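Local coordinates for protein chitinase A (PDB 4MNK) that probably binds and hydrolyses chitin as a plant class V chitinase of glycoside hydrolase family 18, at residues L89-V100 against N130-A141. Sequence-based numbering, arbitrary orientation.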
ATOM      1  N   LEU A  89     -19.507  -9.327  -4.916  1.00  8.13           N
ATOM      2  CA  LEU A  89     -19.927  -8.060  -5.500  1.00  8.13           C
ATOM      3  C   LEU A  89     -19.810  -8.045  -7.018  1.00  8.01           C
ATOM      4  O   LEU A  89     -20.766  -7.713  -7.721  1.00  7.84           O
ATOM      5  CB  LEU A  89     -19.080  -6.923  -4.920  1.00  8.25           C
ATOM      6  CG  LEU A  89     -19.108  -5.568  -5.631  1.00  8.09           C
ATOM      7  CD1 LEU A  89     -20.485  -4.936  -5.582  1.00  8.48           C
ATOM      8  CD2 LEU A  89     -18.070  -4.653  -5.018  1.00  8.22           C
ATOM      9  N   ASN A  90     -18.631  -8.402  -7.518  1.00  8.02           N
ATOM     10  CA  ASN A  90     -18.302  -8.152  -8.916  1.00  8.33           C
ATOM     11  C   ASN A  90     -19.079  -9.020  -9.903  1.00  8.67           C
ATOM     12  O   ASN A  90     -19.177  -8.684 -11.081  1.00  8.86           O
ATOM     13  CB  ASN A  90     -16.791  -8.258  -9.140  1.00  8.08           C
ATOM     14  CG  ASN A  90     -16.009  -7.197  -8.379  1.00  7.86           C
ATOM     15  OD1 ASN A  90     -16.564  -6.178  -7.962  1.00  8.31           O
ATOM     16  ND2 ASN A  90     -14.714  -7.433  -8.197  1.00  7.81           N
ATOM     17  N   SER A  91     -19.648 -10.119  -9.410  1.00  9.26           N
ATOM     18  CA  SER A  91     -20.441 -11.033 -10.233  1.00 10.18           C
ATOM     19  C   SER A  91     -21.910 -10.605 -10.358  1.00 10.51           C
ATOM     20  O   SER A  91     -22.664 -11.185 -11.141  1.00 11.25           O
ATOM     21  CB  SER A  91     -20.349 -12.452  -9.666  1.00 10.29           C
ATOM     22  OG  SER A  91     -20.965 -13.398 -10.524  1.00 11.36           O
ATOM     23  N   ASP A  92     -22.302  -9.586  -9.597  1.00 10.53           N
ATOM     24  CA  ASP A  92     -23.699  -9.169  -9.472  1.00 10.86           C
ATOM     25  C   ASP A  92     -23.845  -7.726  -9.971  1.00 10.54           C
ATOM     26  O   ASP A  92     -23.440  -6.782  -9.292  1.00 10.28           O
ATOM     27  CB  ASP A  92     -24.102  -9.299  -7.994  1.00 11.27           C
ATOM     28  CG  ASP A  92     -25.573  -8.987  -7.722  1.00 12.57           C
ATOM     29  OD1 ASP A  92     -26.090  -9.532  -6.723  1.00 15.10           O
ATOM     30  OD2 ASP A  92     -26.204  -8.197  -8.455  1.00 13.48           O
ATOM     31  N   ALA A  93     -24.424  -7.565 -11.161  1.00 10.40           N
ATOM     32  CA  ALA A  93     -24.567  -6.251 -11.799  1.00 10.45           C
ATOM     33  C   ALA A  93     -25.286  -5.222 -10.926  1.00 10.42           C
ATOM     34  O   ALA A  93     -24.874  -4.061 -10.863  1.00 10.23           O
ATOM     35  CB  ALA A  93     -25.263  -6.382 -13.149  1.00 10.68           C
ATOM     36  N   SER A  94     -26.351  -5.649 -10.253  1.00 10.36           N
ATOM     37  CA  SER A  94     -27.103  -4.767  -9.363  1.00 10.38           C
ATOM     38  C   SER A  94     -26.255  -4.337  -8.167  1.00  9.87           C
ATOM     39  O   SER A  94     -26.268  -3.168  -7.778  1.00 10.06           O
ATOM     40  CB  SER A  94     -28.402  -5.431  -8.901  1.00 10.67           C
ATOM     41  OG  SER A  94     -29.266  -5.681  -9.996  1.00 13.03           O
ATOM     42  N   ALA A  95     -25.510  -5.284  -7.599  1.00  9.38           N
ATOM     43  CA  ALA A  95     -24.601  -4.992  -6.494  1.00  8.80           C
ATOM     44  C   ALA A  95     -23.508  -4.003  -6.912  1.00  8.46           C
ATOM     45  O   ALA A  95     -23.189  -3.078  -6.163  1.00  8.27           O
ATOM     46  CB  ALA A  95     -23.990  -6.274  -5.945  1.00  8.93           C
ATOM     47  N   ARG A  96     -22.951  -4.191  -8.111  1.00  8.28           N
ATOM     48  CA  ARG A  96     -21.930  -3.276  -8.634  1.00  8.34           C
ATOM     49  C   ARG A  96     -22.469  -1.853  -8.734  1.00  8.50           C
ATOM     50  O   ARG A  96     -21.769  -0.896  -8.408  1.00  8.16           O
ATOM     51  CB  ARG A  96     -21.400  -3.740  -9.995  1.00  8.39           C
ATOM     52  CG  ARG A  96     -20.631  -5.060  -9.962  1.00  8.46           C
ATOM     53  CD  ARG A  96     -19.752  -5.236 -11.195  1.00  9.06           C
ATOM     54  NE  ARG A  96     -20.489  -5.028 -12.440  1.00  9.91           N
ATOM     55  CZ  ARG A  96     -21.074  -5.991 -13.146  1.00 10.15           C
ATOM     56  NH1 ARG A  96     -21.015  -7.259 -12.752  1.00 10.76           N
ATOM     57  NH2 ARG A  96     -21.722  -5.683 -14.262  1.00 11.12           N
ATOM     58  N   GLN A  97     -23.720  -1.720  -9.172  1.00  8.85           N
ATOM     59  CA  GLN A  97     -24.370  -0.412  -9.274  1.00  9.38           C
ATOM     60  C   GLN A  97     -24.485   0.260  -7.901  1.00  8.85           C
ATOM     61  O   GLN A  97     -24.192   1.451  -7.762  1.00  8.73           O
ATOM     62  CB  GLN A  97     -25.745  -0.548  -9.939  1.00 10.09           C
ATOM     63  CG  GLN A  97     -26.368   0.764 -10.413  1.00 13.27           C
ATOM     64  CD  GLN A  97     -27.530   0.556 -11.378  1.00 16.35           C
ATOM     65  OE1 GLN A  97     -27.973  -0.572 -11.612  1.00 18.16           O
ATOM     66  NE2 GLN A  97     -28.027   1.651 -11.946  1.00 17.78           N
ATOM     67  N   ARG A  98     -24.897  -0.508  -6.894  1.00  8.49           N
ATOM     68  CA  ARG A  98     -25.023   0.005  -5.530  1.00  8.27           C
ATOM     69  C   ARG A  98     -23.663   0.417  -4.964  1.00  7.80           C
ATOM     70  O   ARG A  98     -23.550   1.457  -4.314  1.00  7.61           O
ATOM     71  CB  ARG A  98     -25.709  -1.015  -4.612  1.00  8.56           C
ATOM     72  CG  ARG A  98     -27.140  -1.361  -5.025  1.00  9.31           C
ATOM     73  CD  ARG A  98     -27.899  -2.096  -3.931  1.00  9.97           C
ATOM     74  NE  ARG A  98     -27.280  -3.371  -3.567  1.00 10.38           N
ATOM     75  CZ  ARG A  98     -27.496  -4.528  -4.188  1.00 10.78           C
ATOM     76  NH1 ARG A  98     -28.317  -4.596  -5.229  1.00 11.42           N
ATOM     77  NH2 ARG A  98     -26.881  -5.626  -3.768  1.00 11.45           N
ATOM     78  N   PHE A  99     -22.640  -0.395  -5.231  1.00  7.54           N
ATOM     79  CA  PHE A  99     -21.270  -0.112  -4.802  1.00  7.35           C
ATOM     80  C   PHE A  99     -20.756   1.184  -5.421  1.00  7.10           C
ATOM     81  O   PHE A  99     -20.190   2.027  -4.730  1.00  6.79           O
ATOM     82  CB  PHE A  99     -20.344  -1.275  -5.175  1.00  7.44           C
ATOM     83  CG  PHE A  99     -18.888  -1.031  -4.857  1.00  7.49           C
ATOM     84  CD1 PHE A  99     -18.326  -1.527  -3.685  1.00  7.78           C
ATOM     85  CD2 PHE A  99     -18.072  -0.320  -5.735  1.00  7.88           C
ATOM     86  CE1 PHE A  99     -16.978  -1.315  -3.387  1.00  8.26           C
ATOM     87  CE2 PHE A  99     -16.724  -0.100  -5.443  1.00  8.41           C
ATOM     88  CZ  PHE A  99     -16.181  -0.599  -4.267  1.00  8.85           C
ATOM     89  N   VAL A 100     -20.949   1.328  -6.728  1.00  7.25           N
ATOM     90  CA  VAL A 100     -20.445   2.488  -7.458  1.00  7.85           C
ATOM     91  C   VAL A 100     -21.089   3.779  -6.941  1.00  7.87           C
ATOM     92  O   VAL A 100     -20.387   4.753  -6.645  1.00  7.96           O
ATOM     93  CB  VAL A 100     -20.633   2.303  -8.985  1.00  8.11           C
ATOM     94  CG1 VAL A 100     -20.481   3.616  -9.722  1.00  8.31           C
ATOM     95  CG2 VAL A 100     -19.637   1.278  -9.515  1.00  8.38           C
ATOM     96  N   ASN A 130     -14.589  -9.834 -13.915  1.00  8.38           N
ATOM     97  CA  ASN A 130     -15.654  -9.161 -13.181  1.00  7.99           C
ATOM     98  C   ASN A 130     -15.190  -7.866 -12.514  1.00  7.61           C
ATOM     99  O   ASN A 130     -15.965  -6.915 -12.395  1.00  7.43           O
ATOM    100  CB  ASN A 130     -16.303 -10.110 -12.174  1.00  8.09           C
ATOM    101  CG  ASN A 130     -17.103 -11.222 -12.845  1.00  8.19           C
ATOM    102  OD1 ASN A 130     -17.373 -11.181 -14.050  1.00  9.43           O
ATOM    103  ND2 ASN A 130     -17.492 -12.217 -12.061  1.00  8.50           N
ATOM    104  N   PHE A 131     -13.927  -7.834 -12.090  1.00  7.34           N
ATOM    105  CA  PHE A 131     -13.323  -6.619 -11.536  1.00  7.29           C
ATOM    106  C   PHE A 131     -13.236  -5.532 -12.607  1.00  7.31           C
ATOM    107  O   PHE A 131     -13.497  -4.362 -12.328  1.00  7.22           O
ATOM    108  CB  PHE A 131     -11.942  -6.935 -10.950  1.00  7.27           C
ATOM    109  CG  PHE A 131     -11.337  -5.823 -10.123  1.00  7.32           C
ATOM    110  CD1 PHE A 131      -9.980  -5.542 -10.230  1.00  7.86           C
ATOM    111  CD2 PHE A 131     -12.102  -5.080  -9.224  1.00  7.04           C
ATOM    112  CE1 PHE A 131      -9.389  -4.537  -9.463  1.00  8.26           C
ATOM    113  CE2 PHE A 131     -11.518  -4.066  -8.454  1.00  7.68           C
ATOM    114  CZ  PHE A 131     -10.158  -3.800  -8.577  1.00  7.77           C
ATOM    115  N   VAL A 132     -12.892  -5.931 -13.832  1.00  7.44           N
ATOM    116  CA  VAL A 132     -12.918  -5.035 -14.993  1.00  7.75           C
ATOM    117  C   VAL A 132     -14.290  -4.361 -15.145  1.00  7.71           C
ATOM    118  O   VAL A 132     -14.364  -3.154 -15.380  1.00  7.69           O
ATOM    119  CB  VAL A 132     -12.501  -5.786 -16.295  1.00  7.91           C
ATOM    120  CG1 VAL A 132     -12.975  -5.058 -17.555  1.00  8.39           C
ATOM    121  CG2 VAL A 132     -10.993  -5.995 -16.329  1.00  8.51           C
ATOM    122  N   LYS A 133     -15.367  -5.136 -14.995  1.00  7.72           N
ATOM    123  CA  LYS A 133     -16.727  -4.594 -15.071  1.00  8.20           C
ATOM    124  C   LYS A 133     -16.951  -3.531 -13.997  1.00  7.80           C
ATOM    125  O   LYS A 133     -17.427  -2.440 -14.296  1.00  7.93           O
ATOM    126  CB  LYS A 133     -17.775  -5.703 -14.941  1.00  8.54           C
ATOM    127  CG  LYS A 133     -17.760  -6.738 -16.060  1.00 10.17           C
ATOM    128  CD  LYS A 133     -18.795  -7.826 -15.810  1.00 12.72           C
ATOM    129  CE  LYS A 133     -18.579  -9.026 -16.714  1.00 14.34           C
ATOM    130  NZ  LYS A 133     -19.575 -10.100 -16.438  1.00 16.12           N
ATOM    131  N   LEU A 134     -16.590  -3.849 -12.754  1.00  7.43           N
ATOM    132  CA  LEU A 134     -16.746  -2.905 -11.645  1.00  7.14           C
ATOM    133  C   LEU A 134     -15.995  -1.601 -11.897  1.00  6.94           C
ATOM    134  O   LEU A 134     -16.563  -0.513 -11.774  1.00  7.33           O
ATOM    135  CB  LEU A 134     -16.278  -3.520 -10.320  1.00  7.11           C
ATOM    136  CG  LEU A 134     -16.471  -2.634  -9.081  1.00  7.10           C
ATOM    137  CD1 LEU A 134     -17.915  -2.701  -8.587  1.00  8.16           C
ATOM    138  CD2 LEU A 134     -15.496  -3.019  -7.972  1.00  7.13           C
ATOM    139  N   VAL A 135     -14.717  -1.722 -12.248  1.00  7.00           N
ATOM    140  CA  VAL A 135     -13.857  -0.556 -12.415  1.00  7.24           C
ATOM    141  C   VAL A 135     -14.286   0.304 -13.608  1.00  7.16           C
ATOM    142  O   VAL A 135     -14.273   1.535 -13.527  1.00  7.41           O
ATOM    143  CB  VAL A 135     -12.364  -0.957 -12.489  1.00  7.02           C
ATOM    144  CG1 VAL A 135     -11.484   0.246 -12.794  1.00  7.68           C
ATOM    145  CG2 VAL A 135     -11.923  -1.592 -11.175  1.00  7.49           C
ATOM    146  N   SER A 136     -14.698  -0.338 -14.700  1.00  7.23           N
ATOM    147  CA  SER A 136     -15.178   0.404 -15.865  1.00  7.45           C
ATOM    148  C   SER A 136     -16.416   1.227 -15.505  1.00  7.41           C
ATOM    149  O   SER A 136     -16.525   2.401 -15.871  1.00  7.61           O
ATOM    150  CB  SER A 136     -15.475  -0.538 -17.030  1.00  7.46           C
ATOM    151  OG  SER A 136     -15.860   0.193 -18.181  1.00  8.54           O
ATOM    152  N   GLU A 137     -17.338   0.609 -14.770  1.00  7.50           N
ATOM    153  CA  GLU A 137     -18.554   1.279 -14.311  1.00  7.64           C
ATOM    154  C   GLU A 137     -18.241   2.412 -13.330  1.00  7.34           C
ATOM    155  O   GLU A 137     -18.864   3.477 -13.378  1.00  7.32           O
ATOM    156  CB  GLU A 137     -19.527   0.261 -13.707  1.00  7.97           C
ATOM    157  CG  GLU A 137     -20.149  -0.668 -14.761  1.00  9.77           C
ATOM    158  CD  GLU A 137     -20.648  -2.001 -14.207  1.00 11.79           C
ATOM    159  OE1 GLU A 137     -20.730  -2.169 -12.975  1.00 13.30           O
ATOM    160  OE2 GLU A 137     -20.967  -2.892 -15.026  1.00 13.48           O
ATOM    161  N   LEU A 138     -17.260   2.191 -12.461  1.00  7.28           N
ATOM    162  CA  LEU A 138     -16.848   3.209 -11.498  1.00  7.37           C
ATOM    163  C   LEU A 138     -16.226   4.427 -12.192  1.00  7.39           C
ATOM    164  O   LEU A 138     -16.560   5.568 -11.870  1.00  7.44           O
ATOM    165  CB  LEU A 138     -15.893   2.613 -10.459  1.00  7.43           C
ATOM    166  CG  LEU A 138     -15.448   3.511  -9.301  1.00  7.86           C
ATOM    167  CD1 LEU A 138     -16.630   4.120  -8.542  1.00  8.68           C
ATOM    168  CD2 LEU A 138     -14.567   2.711  -8.359  1.00  8.73           C
ATOM    169  N   THR A 139     -15.342   4.179 -13.154  1.00  7.73           N
ATOM    170  CA  THR A 139     -14.735   5.253 -13.946  1.00  8.04           C
ATOM    171  C   THR A 139     -15.801   6.134 -14.609  1.00  8.31           C
ATOM    172  O   THR A 139     -15.740   7.362 -14.522  1.00  8.33           O
ATOM    173  CB  THR A 139     -13.769   4.689 -15.014  1.00  8.16           C
ATOM    174  OG1 THR A 139     -12.703   3.983 -14.368  1.00  8.14           O
ATOM    175  CG2 THR A 139     -13.179   5.805 -15.875  1.00  8.21           C
ATOM    176  N   ALA A 140     -16.778   5.500 -15.254  1.00  8.65           N
ATOM    177  CA  ALA A 140     -17.863   6.215 -15.930  1.00  9.18           C
ATOM    178  C   ALA A 140     -18.699   7.045 -14.956  1.00  9.26           C
ATOM    179  O   ALA A 140     -19.026   8.201 -15.231  1.00  9.42           O
ATOM    180  CB  ALA A 140     -18.747   5.241 -16.699  1.00  9.63           C
ATOM    181  N   ALA A 141     -19.035   6.457 -13.812  1.00  9.15           N
ATOM    182  CA  ALA A 141     -19.851   7.151 -12.820  1.00  9.07           C
ATOM    183  C   ALA A 141     -19.101   8.323 -12.181  1.00  8.99           C
ATOM    184  O   ALA A 141     -19.705   9.343 -11.853  1.00  9.19           O
ATOM    185  CB  ALA A 141     -20.346   6.188 -11.768  1.00  9.15           C
TER
HETATM  186  O   HOH W   1     -23.846  -2.768 -13.116  1.00 19.74           O
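Arg96 and Glu137 meet side-on, a worked example of how a two-pronged salt bridge can lie beside the interlocked side chains of a helix pair. Arg96 NE reaches Glu137 OE1 at 2.9 Å, and its N-H points almost straight at the oxygen (165°). Arg96 NH2 takes the syn lone pair of Glu137 OE2 at 3.0 Å. The guanidinium and carboxylate planes stay 34° apart. A bend at chi3 swings the guanidinium back along its own segment, where NH1 donates to Asn90 O at 2.9 Å from above the carbonyl plane. Three N-H bonds thus grip the group, the Glu137 oxygens near its plane and Asn90 O tilted from it, which should limit its rotation. Lys133 CB lies over the centre of one face; Ala93 CA lies off-centre over the opposite face. A water donates to Ala93 O and, weakly, to Glu137 OE1.

Alongside, the packing is knobs-into-holes. Leu134 enters a hole formed by Leu89, Asn90, Arg96 and Phe99. Its CD1 comes to 3.7 Å from Phe99 CD2, and its CD2 lies 3.3 Å from Asn90 OD1. Asn90 lies alongside Phe131, pointing the same way, its amide turned only modestly from the ring plane. Farther along, Val100 is the knob among Leu134, Glu137, Leu138 and Ala141. Its CG1, anti to the backbone N, presses on Ala141 CB at 3.3 Å, tighter than usual carbon contact.

The axes of helices 93-100 and 130-141 approach to 9.8 Å at their closest and cross at -40°, and Asp92 caps the former through Ala95 N. The parent helices 93-110 and 125-149 pack against strand 114-119, which lies between them in the chain of this TIM-barrel family: Phe99, Phe131 and Val135 rest on Leu117, and Phe131 meets Tyr119 edge-to-face. Leu138 continues onto Leu156 of strand 155-161, while Val135 also touches Phe179 of helix 177-183.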